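Local coordinates for protein putative esterase (Uncultured bacterium, PDB 7C4D) that probably hydrolyses carboxylic esters, as a marine bacterial esterase of the alpha/beta hydrolase fold, at residues P148-R154 with C185-K189. Residues are numbered along the deposited sequence; the frame is centred on the assembly and turned at random.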
loop_
_atom_site.group_PDB
_atom_site.type_symbol
_atom_site.label_atom_id
_atom_site.label_comp_id
_atom_site.label_asym_id
_atom_site.label_seq_id
_atom_site.Cartn_x
_atom_site.Cartn_y
_atom_site.Cartn_z
ATOM N N PRO A 148 -23.787 -2.649 -4.517
ATOM C CA PRO A 148 -23.426 -2.964 -5.900
ATOM C C PRO A 148 -24.409 -3.944 -6.543
ATOM O O PRO A 148 -24.582 -3.931 -7.762
ATOM C CB PRO A 148 -22.019 -3.572 -5.769
ATOM C CG PRO A 148 -21.983 -4.161 -4.373
ATOM C CD PRO A 148 -22.856 -3.245 -3.541
ATOM N N SER A 149 -25.058 -4.760 -5.692
ATOM C CA SER A 149 -25.992 -5.812 -6.072
ATOM C C SER A 149 -27.218 -5.240 -6.775
ATOM O O SER A 149 -27.921 -5.975 -7.468
ATOM C CB SER A 149 -26.413 -6.627 -4.874
ATOM O OG SER A 149 -25.664 -7.825 -4.779
ATOM N N GLU A 150 -27.468 -3.939 -6.576
ATOM C CA GLU A 150 -28.571 -3.240 -7.217
ATOM C C GLU A 150 -28.322 -3.143 -8.721
ATOM O O GLU A 150 -29.236 -2.823 -9.479
ATOM C CB GLU A 150 -28.781 -1.865 -6.583
ATOM C CG GLU A 150 -30.245 -1.509 -6.411
ATOM C CD GLU A 150 -30.548 -0.679 -5.177
ATOM O OE1 GLU A 150 -31.723 -0.305 -4.999
ATOM O OE2 GLU A 150 -29.607 -0.407 -4.400
ATOM N N ALA A 151 -27.066 -3.393 -9.124
ATOM C CA ALA A 151 -26.671 -3.705 -10.495
ATOM C C ALA A 151 -26.785 -2.499 -11.432
ATOM O O ALA A 151 -26.731 -2.658 -12.652
ATOM C CB ALA A 151 -27.441 -4.902 -11.010
ATOM N N LYS A 152 -26.922 -1.295 -10.864
ATOM C CA LYS A 152 -26.930 -0.073 -11.655
ATOM C C LYS A 152 -25.533 0.133 -12.248
ATOM O O LYS A 152 -24.537 -0.269 -11.645
ATOM C CB LYS A 152 -27.496 1.103 -10.844
ATOM C CG LYS A 152 -27.173 1.100 -9.354
ATOM C CD LYS A 152 -28.344 1.448 -8.452
ATOM C CE LYS A 152 -27.928 1.786 -7.033
ATOM N NZ LYS A 152 -26.731 1.026 -6.592
ATOM N N THR A 153 -25.479 0.726 -13.450
ATOM C CA THR A 153 -24.247 0.861 -14.221
ATOM C C THR A 153 -23.196 1.664 -13.452
ATOM O O THR A 153 -23.519 2.388 -12.512
ATOM C CB THR A 153 -24.510 1.412 -15.629
ATOM O OG1 THR A 153 -25.717 2.174 -15.590
ATOM C CG2 THR A 153 -24.618 0.325 -16.677
ATOM N N ARG A 154 -21.929 1.527 -13.872
ATOM C CA ARG A 154 -20.801 2.070 -13.122
ATOM C C ARG A 154 -20.797 3.602 -13.140
ATOM O O ARG A 154 -20.079 4.227 -12.359
ATOM C CB ARG A 154 -19.472 1.354 -13.427
ATOM C CG ARG A 154 -19.405 0.573 -14.736
ATOM C CD ARG A 154 -19.184 1.391 -15.995
ATOM N NE ARG A 154 -19.022 0.584 -17.201
ATOM C CZ ARG A 154 -19.983 0.292 -18.078
ATOM N NH1 ARG A 154 -21.218 0.733 -17.900
ATOM N NH2 ARG A 154 -19.697 -0.446 -19.137
ATOM N N CYS A 185 -24.547 -8.674 -12.441
ATOM C CA CYS A 185 -24.634 -7.683 -11.376
ATOM C C CYS A 185 -23.233 -7.309 -10.886
ATOM O O CYS A 185 -22.336 -8.150 -10.857
ATOM C CB CYS A 185 -25.451 -8.207 -10.197
ATOM S SG CYS A 185 -27.241 -8.245 -10.486
ATOM N N TYR A 186 -23.068 -6.038 -10.487
ATOM C CA TYR A 186 -21.811 -5.505 -9.981
ATOM C C TYR A 186 -21.562 -5.989 -8.553
ATOM O O TYR A 186 -22.497 -6.361 -7.846
ATOM C CB TYR A 186 -21.819 -3.975 -10.036
ATOM C CG TYR A 186 -21.746 -3.402 -11.427
ATOM C CD1 TYR A 186 -22.866 -3.355 -12.242
ATOM C CD2 TYR A 186 -20.552 -2.913 -11.934
ATOM C CE1 TYR A 186 -22.804 -2.838 -13.527
ATOM C CE2 TYR A 186 -20.473 -2.390 -13.216
ATOM C CZ TYR A 186 -21.604 -2.349 -14.015
ATOM O OH TYR A 186 -21.544 -1.833 -15.277
ATOM N N ARG A 187 -20.284 -5.966 -8.146
ATOM C CA ARG A 187 -19.836 -6.401 -6.831
ATOM C C ARG A 187 -18.526 -5.707 -6.466
ATOM O O ARG A 187 -17.761 -5.293 -7.338
ATOM C CB ARG A 187 -19.659 -7.921 -6.792
ATOM C CG ARG A 187 -18.867 -8.494 -7.959
ATOM C CD ARG A 187 -18.519 -9.949 -7.728
ATOM N NE ARG A 187 -17.485 -10.063 -6.708
ATOM C CZ ARG A 187 -17.431 -11.010 -5.775
ATOM N NH1 ARG A 187 -16.444 -11.016 -4.895
ATOM N NH2 ARG A 187 -18.368 -11.942 -5.714
ATOM N N TRP A 188 -18.275 -5.577 -5.159
ATOM C CA TRP A 188 -16.967 -5.168 -4.684
ATOM C C TRP A 188 -16.026 -6.358 -4.803
ATOM O O TRP A 188 -16.382 -7.461 -4.406
ATOM C CB TRP A 188 -17.029 -4.678 -3.238
ATOM C CG TRP A 188 -17.810 -3.415 -3.046
ATOM C CD1 TRP A 188 -19.012 -3.276 -2.409
ATOM C CD2 TRP A 188 -17.436 -2.095 -3.487
ATOM N NE1 TRP A 188 -19.406 -1.964 -2.427
ATOM C CE2 TRP A 188 -18.465 -1.212 -3.081
ATOM C CE3 TRP A 188 -16.341 -1.569 -4.176
ATOM C CZ2 TRP A 188 -18.430 0.156 -3.364
ATOM C CZ3 TRP A 188 -16.298 -0.210 -4.428
ATOM C CH2 TRP A 188 -17.334 0.641 -4.042
ATOM N N LYS A 189 -14.818 -6.131 -5.332
ATOM C CA LYS A 189 -13.858 -7.224 -5.342
ATOM C C LYS A 189 -13.073 -7.254 -4.036
ATOM O O LYS A 189 -12.468 -8.276 -3.733
ATOM C CB LYS A 189 -12.921 -7.179 -6.556
ATOM C CG LYS A 189 -12.032 -5.953 -6.673
ATOM C CD LYS A 189 -11.719 -5.624 -8.112
ATOM C CE LYS A 189 -10.399 -4.915 -8.276
ATOM N NZ LYS A 189 -10.147 -4.621 -9.699
#
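This is a van der Waals contact at the surface, where the loop between helices 131-144 and 154-164 packs on the second strand of a small beta hairpin. The hairpin, strands 178-180 and 186-188, stands apart from the central sheet of the alpha/beta hydrolase fold. Tyr186 is the buried residue of the contact. Its CG lies anti to its own carbonyl carbon (chi1 -71°), which sends the ring along residues 151-154. The carbonyl O of Ala151 meets the ring edge near its plane, and Lys152 O comes to 3.6 Å from CD1 of Tyr186. Arg154 folds past the phenol, its CG 3.3 Å from OH of Tyr186, and that OH lies over one face of the Arg154 guanidinium, toward the rim. With an alanine here, the space between the Lys152 carbonyl and Arg154 would probably be left unfilled, and the Arg154 chain would be freer to turn. At the other end Pro148 sits over the strand, its CB 3.7 Å from CA of Arg187. The Pro148 and Trp188 side chains cross at about a right angle, with CG of Pro148 3.7 Å from CD1 of Trp188. Ile178 touches both. A bond from Ala151 N to Pro148 O closes the turn, and CB of Ala151 lies 3.4 Å from SG of Cys185.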